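PDB 4QK0: GH127 beta-L-arabinofuranoside from Geobacillus stearothermophilus, which hydrolyses beta-L-arabinofuranosides as a glycoside hydrolase of family GH127, releasing L-arabinose from the non-reducing ends of its substrates. Local coordinates for the interface of chains A and B. Coordinates in Å, arbitrary orientation; residue numbers count along the deposited sequence, not the author numbering. Chains: chain A/B, GH127 beta-L-arabinofuranoside.

Contact 1: the interface of chains A and B. Residues chain A 321-324, 542, 544; chain B 388, 390-391.
The indole of B:Trp388 lies between A:Arg544 on one face and the ring of A:Phe321 on the other. The arginine, extended from CG to NE, and the tryptophan side chain cross at about a right angle. A:Arg544 CD lies over the middle of the ring system, 3.4 Å from the centroid of the B:Trp388 six-membered ring. Farther out the guanidinium tilts over the indole, its plane 28° from it. There NH1 sits 3.3 Å from the centroid of the five-membered ring, a cation-pi contact; the indole N-H points elsewhere and makes no bond to it. With CG between its backbone N and carbonyl carbon (chi1 59°), A:Phe321 swings its ring out to the indole and B:Ala391. The two rings meet edge-to-face, planes 72° apart: the phenyl rim is presented to the six-membered ring opposite the arginine, A:Phe321 CE1 lying 3.6 Å from B:Trp388 CH2. The phenyl CZ reaches B:Ala391 CA at 3.6 Å, and the aliphatic chain of B:Lys390 runs over one face while A:Asp324 CB covers the other. The lysine bends at its last torsion, and its NZ lies 3.0 Å from water 1, which sits 2.6 Å from the backbone carbonyl A:Asp322 O.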
loop_
_atom_site.group_PDB
_atom_site.type_symbol
_atom_site.label_atom_id
_atom_site.label_comp_id
_atom_site.label_asym_id
_atom_site.label_seq_id
_atom_site.Cartn_x
_atom_site.Cartn_y
_atom_site.Cartn_z
ATOM N N PHE A 321 -8.569 6.457 9.133
ATOM C CA PHE A 321 -9.182 6.299 10.447
ATOM C C PHE A 321 -8.136 6.463 11.507
ATOM O O PHE A 321 -6.905 6.479 11.235
ATOM C CB PHE A 321 -9.948 4.934 10.544
ATOM C CG PHE A 321 -9.069 3.735 10.320
ATOM C CD1 PHE A 321 -8.363 3.164 11.393
ATOM C CD2 PHE A 321 -8.855 3.239 9.047
ATOM C CE1 PHE A 321 -7.482 2.101 11.197
ATOM C CE2 PHE A 321 -7.982 2.154 8.842
ATOM C CZ PHE A 321 -7.307 1.597 9.936
ATOM N N ASP A 322 -8.586 6.485 12.748
ATOM C CA ASP A 322 -7.673 6.723 13.865
ATOM C C ASP A 322 -6.422 5.856 13.884
ATOM O O ASP A 322 -6.484 4.636 13.803
ATOM C CB ASP A 322 -8.415 6.519 15.170
ATOM C CG ASP A 322 -9.557 7.554 15.370
ATOM O OD1 ASP A 322 -9.799 8.421 14.480
ATOM O OD2 ASP A 322 -10.224 7.459 16.417
ATOM N N PHE A 323 -5.293 6.528 14.036
ATOM C CA PHE A 323 -4.017 5.926 14.258
ATOM C C PHE A 323 -3.411 5.188 13.022
ATOM O O PHE A 323 -2.369 4.568 13.174
ATOM C CB PHE A 323 -4.056 4.985 15.452
ATOM C CG PHE A 323 -4.523 5.613 16.735
ATOM C CD1 PHE A 323 -3.792 6.621 17.352
ATOM C CD2 PHE A 323 -5.655 5.123 17.378
ATOM C CE1 PHE A 323 -4.185 7.125 18.581
ATOM C CE2 PHE A 323 -6.060 5.632 18.620
ATOM C CZ PHE A 323 -5.331 6.653 19.203
ATOM N N ASP A 324 -4.058 5.258 11.853
ATOM C CA ASP A 324 -3.564 4.678 10.594
ATOM C C ASP A 324 -2.701 5.688 9.864
ATOM O O ASP A 324 -3.170 6.506 9.082
ATOM C CB ASP A 324 -4.731 4.210 9.704
ATOM C CG ASP A 324 -4.261 3.610 8.357
ATOM O OD1 ASP A 324 -3.260 2.907 8.347
ATOM O OD2 ASP A 324 -4.891 3.841 7.316
ATOM N N GLN A 542 -0.852 2.879 19.679
ATOM C CA GLN A 542 -1.882 2.502 18.700
ATOM C C GLN A 542 -1.491 2.856 17.274
ATOM O O GLN A 542 -2.073 2.320 16.348
ATOM C CB GLN A 542 -3.187 3.197 18.990
ATOM C CG GLN A 542 -3.843 2.781 20.282
ATOM C CD GLN A 542 -4.667 1.571 20.097
ATOM O OE1 GLN A 542 -5.523 1.531 19.220
ATOM N NE2 GLN A 542 -4.397 0.560 20.873
ATOM N N ARG A 544 0.437 1.906 14.720
ATOM C CA ARG A 544 1.066 0.672 14.387
ATOM C C ARG A 544 2.302 0.847 13.520
ATOM O O ARG A 544 3.276 0.181 13.762
ATOM C CB ARG A 544 0.019 -0.263 13.760
ATOM C CG ARG A 544 -0.890 -0.589 14.949
ATOM C CD ARG A 544 -2.219 -1.295 14.886
ATOM N NE ARG A 544 -2.858 -0.998 16.163
ATOM C CZ ARG A 544 -3.931 -1.580 16.666
ATOM N NH1 ARG A 544 -4.503 -2.604 16.102
ATOM N NH2 ARG A 544 -4.383 -1.164 17.825
ATOM N N TRP B 388 -4.395 -6.315 10.318
ATOM C CA TRP B 388 -5.141 -5.399 11.257
ATOM C C TRP B 388 -6.500 -5.190 10.620
ATOM O O TRP B 388 -6.591 -4.519 9.621
ATOM C CB TRP B 388 -4.388 -4.096 11.384
ATOM C CG TRP B 388 -4.994 -3.055 12.250
ATOM C CD1 TRP B 388 -5.930 -3.233 13.229
ATOM C CD2 TRP B 388 -4.618 -1.681 12.309
ATOM N NE1 TRP B 388 -6.189 -2.047 13.849
ATOM C CE2 TRP B 388 -5.410 -1.076 13.312
ATOM C CE3 TRP B 388 -3.705 -0.887 11.597
ATOM C CZ2 TRP B 388 -5.329 0.295 13.620
ATOM C CZ3 TRP B 388 -3.634 0.453 11.886
ATOM C CH2 TRP B 388 -4.457 1.038 12.892
ATOM N N LYS B 390 -9.369 -3.632 10.812
ATOM C CA LYS B 390 -9.865 -2.296 10.512
ATOM C C LYS B 390 -9.162 -1.726 9.259
ATOM O O LYS B 390 -9.787 -1.121 8.427
ATOM C CB LYS B 390 -9.582 -1.377 11.719
ATOM C CG LYS B 390 -10.676 -0.382 12.081
ATOM C CD LYS B 390 -10.357 0.262 13.446
ATOM C CE LYS B 390 -11.445 1.313 13.871
ATOM N NZ LYS B 390 -10.904 2.632 14.387
ATOM N N ALA B 391 -7.843 -1.902 9.184
ATOM C CA ALA B 391 -7.063 -1.426 8.055
ATOM C C ALA B 391 -7.363 -2.055 6.695
ATOM O O ALA B 391 -6.979 -1.502 5.693
ATOM C CB ALA B 391 -5.597 -1.568 8.360
HETATM O O HOH W 1 -7.974 2.859 14.973
#

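Contact 2: the interface of chains A and B. Residues chain A 302, 304-306, 323, 325, 539, 543, 644; chain B 612-613.
With CG anti to its carbonyl carbon (chi1 -58°), B:Tyr613 sends its phenol into chain A, while B:Leu612, its CG anti to the backbone N (chi1 -175°), turns CD1 toward A:Val543 and A:Phe323 and CD2 toward the A:Met304 carbonyl. The phenol B:Tyr613 OH donates to that backbone carbonyl, A:Met304 O, at 2.7 Å, in the carbonyl plane and on a lone pair, the C=O...O angle being 137°; the residue is a selenomethionine. The same hydroxyl lies 2.8 Å from water 2, which also bridges to the backbone A:Ile306 N and the indole A:Trp644 NE1. A:Ile306 CB caps the middle of one ring face, 4.0 Å from the centroid of the B:Tyr613 ring; B:Leu612 CG covers the opposite face, nearer the rim. A:Trp644 crosses the phenol obliquely, its CZ2 3.7 Å from B:Tyr613 CE1. An alanine in place of B:Tyr613 would probably leave the A:Met304 carbonyl without its donor and open a gap between A:Ile306 and A:Trp644. B:Leu612 CD1 packs 3.7 Å from A:Val543 CG2. In the fold, the short strand 613-614 of chain B forms an antiparallel bridge with A:Ala539 at the end of strand 534-539, beside the loop that follows helix 286-302 of chain A.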
loop_
_atom_site.group_PDB
_atom_site.type_symbol
_atom_site.label_atom_id
_atom_site.label_comp_id
_atom_site.label_asym_id
_atom_site.label_seq_id
_atom_site.Cartn_x
_atom_site.Cartn_y
_atom_site.Cartn_z
ATOM N N ARG A 302 -5.244 11.953 16.366
ATOM C CA ARG A 302 -5.398 10.600 15.834
ATOM C C ARG A 302 -5.088 10.454 14.393
ATOM O O ARG A 302 -4.832 9.349 14.005
ATOM C CB ARG A 302 -6.791 10.071 16.132
ATOM C CG ARG A 302 -7.050 10.107 17.607
ATOM C CD ARG A 302 -8.221 9.302 17.993
ATOM N NE ARG A 302 -8.284 9.122 19.436
ATOM C CZ ARG A 302 -9.100 8.248 20.022
ATOM N NH1 ARG A 302 -9.880 7.463 19.281
ATOM N NH2 ARG A 302 -9.112 8.134 21.341
HETATM N N MSE A 304 -2.969 12.705 12.231
HETATM C CA MSE A 304 -2.002 13.645 11.775
HETATM C C MSE A 304 -0.614 13.084 11.906
HETATM O O MSE A 304 -0.283 12.515 12.924
HETATM C CB MSE A 304 -2.071 14.923 12.631
HETATM C CG MSE A 304 -1.144 15.980 12.134
HETATM SE SE MSE A 304 -1.089 17.612 13.287
HETATM C CE MSE A 304 -0.224 16.898 14.833
ATOM N N TYR A 305 0.227 13.314 10.881
ATOM C CA TYR A 305 1.632 12.884 10.900
ATOM C C TYR A 305 2.474 13.833 11.719
ATOM O O TYR A 305 2.151 15.000 11.873
ATOM C CB TYR A 305 2.156 12.812 9.451
ATOM C CG TYR A 305 1.576 11.625 8.626
ATOM C CD1 TYR A 305 2.137 10.367 8.716
ATOM C CD2 TYR A 305 0.520 11.798 7.784
ATOM C CE1 TYR A 305 1.639 9.299 7.989
ATOM C CE2 TYR A 305 0.008 10.736 7.065
ATOM C CZ TYR A 305 0.604 9.470 7.157
ATOM O OH TYR A 305 0.050 8.388 6.448
ATOM N N ILE A 306 3.633 13.384 12.136
ATOM C CA ILE A 306 4.454 14.190 12.973
ATOM C C ILE A 306 4.928 15.477 12.245
ATOM O O ILE A 306 5.273 16.436 12.888
ATOM C CB ILE A 306 5.629 13.392 13.545
ATOM C CG1 ILE A 306 6.323 14.159 14.662
ATOM C CG2 ILE A 306 6.600 13.015 12.435
ATOM C CD1 ILE A 306 7.434 13.408 15.364
ATOM N N PHE A 323 -5.293 6.528 14.036
ATOM C CA PHE A 323 -4.017 5.926 14.258
ATOM C C PHE A 323 -3.411 5.188 13.022
ATOM O O PHE A 323 -2.369 4.568 13.174
ATOM C CB PHE A 323 -4.056 4.985 15.452
ATOM C CG PHE A 323 -4.523 5.613 16.735
ATOM C CD1 PHE A 323 -3.792 6.621 17.352
ATOM C CD2 PHE A 323 -5.655 5.123 17.378
ATOM C CE1 PHE A 323 -4.185 7.125 18.581
ATOM C CE2 PHE A 323 -6.060 5.632 18.620
ATOM C CZ PHE A 323 -5.331 6.653 19.203
ATOM N N LEU A 325 -1.431 5.650 10.170
ATOM C CA LEU A 325 -0.495 6.674 9.702
ATOM C C LEU A 325 0.786 6.076 9.130
ATOM O O LEU A 325 1.884 6.258 9.678
ATOM C CB LEU A 325 -0.141 7.561 10.891
ATOM C CG LEU A 325 -1.328 8.399 11.364
ATOM C CD1 LEU A 325 -1.017 8.977 12.720
ATOM C CD2 LEU A 325 -1.679 9.516 10.383
ATOM N N ALA A 539 5.532 7.757 19.082
ATOM C CA ALA A 539 4.131 7.831 18.731
ATOM C C ALA A 539 3.308 6.956 19.639
ATOM O O ALA A 539 3.792 5.960 20.186
ATOM C CB ALA A 539 3.886 7.432 17.324
ATOM N N VAL A 543 -0.480 3.716 17.101
ATOM C CA VAL A 543 0.108 3.975 15.785
ATOM C C VAL A 543 1.042 2.856 15.395
ATOM O O VAL A 543 2.242 2.792 15.691
ATOM C CB VAL A 543 0.838 5.295 15.703
ATOM C CG1 VAL A 543 1.281 5.518 14.253
ATOM C CG2 VAL A 543 -0.069 6.443 16.097
ATOM N N TRP A 644 10.873 8.156 10.792
ATOM C CA TRP A 644 10.755 7.274 11.897
ATOM C C TRP A 644 11.835 6.206 11.775
ATOM O O TRP A 644 11.779 5.342 10.903
ATOM C CB TRP A 644 9.351 6.679 11.944
ATOM C CG TRP A 644 8.371 7.680 12.345
ATOM C CD1 TRP A 644 7.581 8.442 11.532
ATOM C CD2 TRP A 644 8.040 8.036 13.680
ATOM N NE1 TRP A 644 6.823 9.274 12.275
ATOM C CE2 TRP A 644 7.064 9.024 13.607
ATOM C CE3 TRP A 644 8.473 7.603 14.934
ATOM C CZ2 TRP A 644 6.507 9.610 14.739
ATOM C CZ3 TRP A 644 7.907 8.155 16.049
ATOM C CH2 TRP A 644 6.943 9.184 15.944
ATOM N N LEU B 612 -0.544 12.224 20.810
ATOM C CA LEU B 612 -0.184 11.399 19.702
ATOM C C LEU B 612 1.294 11.217 19.602
ATOM O O LEU B 612 1.765 10.127 19.297
ATOM C CB LEU B 612 -0.777 11.954 18.398
ATOM C CG LEU B 612 -0.626 11.180 17.114
ATOM C CD1 LEU B 612 -1.162 9.762 17.255
ATOM C CD2 LEU B 612 -1.317 11.910 15.969
ATOM N N TYR B 613 2.036 12.255 19.889
ATOM C CA TYR B 613 3.491 12.247 19.860
ATOM C C TYR B 613 4.041 12.800 21.167
ATOM O O TYR B 613 3.538 13.780 21.633
ATOM C CB TYR B 613 3.976 13.119 18.679
ATOM C CG TYR B 613 3.429 12.645 17.364
ATOM C CD1 TYR B 613 3.721 11.358 16.907
ATOM C CD2 TYR B 613 2.571 13.423 16.597
ATOM C CE1 TYR B 613 3.223 10.912 15.743
ATOM C CE2 TYR B 613 2.052 12.957 15.402
ATOM C CZ TYR B 613 2.363 11.687 14.995
ATOM O OH TYR B 613 1.856 11.139 13.790
HETATM O O HOH W 2 3.845 10.349 11.968
#

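Contact 3: the interface of chains A and B. Residues chain A 612-613; chain B 301-304, 323, 325, 539-540, 543.
A:Leu612 reaches chain B through both backbone and side chain. Its carbonyl O accepts the backbone N-H of B:His540 at 2.8 Å, the donor tilted 24° from the carbonyl plane. The leucine side chain lies against the end of helix 286-302: A:Leu612 CB is 3.5 Å from the carbonyl B:Lys301 O. Of its two methyls, CD1 meets B:Val543 CG2 at 3.7 Å, the side chains crossing at about a right angle, and also touches B:Phe323 CD1 at 4.0 Å. CD2 points instead toward the B:Met304 carbonyl. A:Tyr613 OH donates to B:Met304 O at 2.7 Å, in the carbonyl plane and on a lone pair. B:Ala539 CB packs 3.9 Å from A:Tyr613 CE1, next to an antiparallel bridge between the two residues. Behind this first shell, the phenyl ring of B:Phe323 has its CZ over the guanidinium of B:Arg302 and its CE1 over the imidazole of B:His540, which would help hold it where its CD1 meets the leucine. A:Leu612 CG rests on one face of the A:Tyr613 ring, which would limit the freedom of both side chains. Together the backbone bond, the phenol bond and the buried leucine fasten a short segment of one subunit to its partner in what is probably a dimer.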
loop_
_atom_site.group_PDB
_atom_site.type_symbol
_atom_site.label_atom_id
_atom_site.label_comp_id
_atom_site.label_asym_id
_atom_site.label_seq_id
_atom_site.Cartn_x
_atom_site.Cartn_y
_atom_site.Cartn_z
ATOM N N LEU A 612 17.920 -15.838 2.156
ATOM C CA LEU A 612 16.862 -14.906 2.436
ATOM C C LEU A 612 16.372 -14.971 3.889
ATOM O O LEU A 612 16.143 -13.931 4.500
ATOM C CB LEU A 612 15.717 -15.133 1.498
ATOM C CG LEU A 612 14.570 -14.125 1.513
ATOM C CD1 LEU A 612 15.084 -12.682 1.339
ATOM C CD2 LEU A 612 13.545 -14.501 0.449
ATOM N N TYR A 613 16.237 -16.174 4.424
ATOM C CA TYR A 613 15.810 -16.395 5.799
ATOM C C TYR A 613 16.812 -17.280 6.523
ATOM O O TYR A 613 17.210 -18.290 5.977
ATOM C CB TYR A 613 14.440 -17.062 5.824
ATOM C CG TYR A 613 13.403 -16.242 5.080
ATOM C CD1 TYR A 613 13.059 -14.988 5.516
ATOM C CD2 TYR A 613 12.763 -16.727 3.925
ATOM C CE1 TYR A 613 12.177 -14.209 4.814
ATOM C CE2 TYR A 613 11.847 -15.945 3.248
ATOM C CZ TYR A 613 11.601 -14.651 3.696
ATOM O OH TYR A 613 10.714 -13.827 3.047
ATOM N N LYS B 301 15.237 -16.791 -3.247
ATOM C CA LYS B 301 16.128 -16.069 -2.384
ATOM C C LYS B 301 15.884 -14.553 -2.350
ATOM O O LYS B 301 16.589 -13.840 -1.611
ATOM C CB LYS B 301 17.590 -16.283 -2.786
ATOM C CG LYS B 301 18.068 -17.711 -2.876
ATOM C CD LYS B 301 18.120 -18.350 -1.516
ATOM C CE LYS B 301 18.888 -19.664 -1.584
ATOM N NZ LYS B 301 20.323 -19.424 -1.937
ATOM N N ARG B 302 14.990 -14.042 -3.187
ATOM C CA ARG B 302 14.723 -12.609 -3.191
ATOM C C ARG B 302 13.278 -12.212 -3.238
ATOM O O ARG B 302 13.006 -11.111 -2.883
ATOM C CB ARG B 302 15.487 -11.927 -4.322
ATOM C CG ARG B 302 16.960 -12.203 -4.180
ATOM C CD ARG B 302 17.780 -11.326 -5.013
ATOM N NE ARG B 302 19.202 -11.397 -4.647
ATOM C CZ ARG B 302 20.124 -10.557 -5.119
ATOM N NH1 ARG B 302 19.759 -9.535 -5.905
ATOM N NH2 ARG B 302 21.397 -10.686 -4.755
ATOM N N GLN B 303 12.360 -13.091 -3.654
ATOM C CA GLN B 303 11.004 -12.703 -3.860
ATOM C C GLN B 303 10.005 -13.698 -3.345
ATOM O O GLN B 303 8.930 -13.839 -3.901
ATOM C CB GLN B 303 10.708 -12.361 -5.333
ATOM C CG GLN B 303 11.558 -11.211 -5.886
ATOM C CD GLN B 303 10.996 -10.703 -7.237
ATOM O OE1 GLN B 303 9.930 -10.076 -7.282
ATOM N NE2 GLN B 303 11.655 -11.066 -8.335
HETATM N N MSE B 304 10.311 -14.293 -2.201
HETATM C CA MSE B 304 9.444 -15.232 -1.598
HETATM C C MSE B 304 9.256 -14.933 -0.138
HETATM O O MSE B 304 10.226 -14.654 0.565
HETATM C CB MSE B 304 10.103 -16.598 -1.722
HETATM C CG MSE B 304 9.205 -17.698 -1.189
HETATM SE SE MSE B 304 10.040 -19.521 -1.169
HETATM C CE MSE B 304 11.385 -19.275 0.186
ATOM N N PHE B 323 13.576 -8.325 -2.717
ATOM C CA PHE B 323 13.538 -7.966 -1.305
ATOM C C PHE B 323 12.343 -7.074 -0.911
ATOM O O PHE B 323 12.277 -6.688 0.218
ATOM C CB PHE B 323 14.822 -7.305 -0.860
ATOM C CG PHE B 323 16.075 -8.108 -1.092
ATOM C CD1 PHE B 323 16.291 -9.319 -0.463
ATOM C CD2 PHE B 323 17.103 -7.587 -1.906
ATOM C CE1 PHE B 323 17.467 -10.014 -0.661
ATOM C CE2 PHE B 323 18.319 -8.268 -2.083
ATOM C CZ PHE B 323 18.497 -9.472 -1.455
ATOM N N LEU B 325 8.982 -7.287 0.180
ATOM C CA LEU B 325 8.111 -8.304 0.736
ATOM C C LEU B 325 7.292 -7.785 1.926
ATOM O O LEU B 325 7.472 -8.248 3.070
ATOM C CB LEU B 325 9.001 -9.476 1.183
ATOM C CG LEU B 325 9.678 -10.190 0.011
ATOM C CD1 LEU B 325 10.810 -11.070 0.526
ATOM C CD2 LEU B 325 8.684 -11.031 -0.782
ATOM N N ALA B 539 15.177 -12.185 8.537
ATOM C CA ALA B 539 15.240 -11.977 7.094
ATOM C C ALA B 539 16.481 -11.210 6.713
ATOM O O ALA B 539 16.990 -10.394 7.472
ATOM C CB ALA B 539 14.023 -11.243 6.594
ATOM N N HIS B 540 16.952 -11.446 5.497
ATOM C CA HIS B 540 18.066 -10.718 4.967
ATOM C C HIS B 540 17.828 -9.193 5.227
ATOM O O HIS B 540 16.710 -8.704 5.080
ATOM C CB HIS B 540 18.149 -11.003 3.480
ATOM C CG HIS B 540 19.402 -10.516 2.833
ATOM N ND1 HIS B 540 19.691 -9.185 2.685
ATOM C CD2 HIS B 540 20.413 -11.185 2.234
ATOM C CE1 HIS B 540 20.826 -9.051 2.022
ATOM N NE2 HIS B 540 21.294 -10.256 1.758
ATOM N N VAL B 543 15.589 -6.936 3.147
ATOM C CA VAL B 543 14.144 -6.985 3.335
ATOM C C VAL B 543 13.648 -5.921 4.356
ATOM O O VAL B 543 13.586 -6.140 5.554
ATOM C CB VAL B 543 13.646 -8.364 3.747
ATOM C CG1 VAL B 543 12.115 -8.354 3.765
ATOM C CG2 VAL B 543 14.103 -9.410 2.742
#

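Contact 2 and contact 3 are the same junction with the chains exchanged, about 29 Å apart between the centres of their C-alpha atoms, as the two-fold symmetry of the interface requires. Contact 1 lies about 10 Å from contact 2 and about 26 Å from contact 3. A:Phe323 belongs to both contact 1 and contact 2, and the segments around 321-325 and 539-544 serve each of them, so neighbouring parts of one surface receive two separate pieces of chain B: the 388-391 stretch and the 612-613 stretch. Each subunit thus gives and receives the same elements, an arrangement that suits a closed, symmetric dimer.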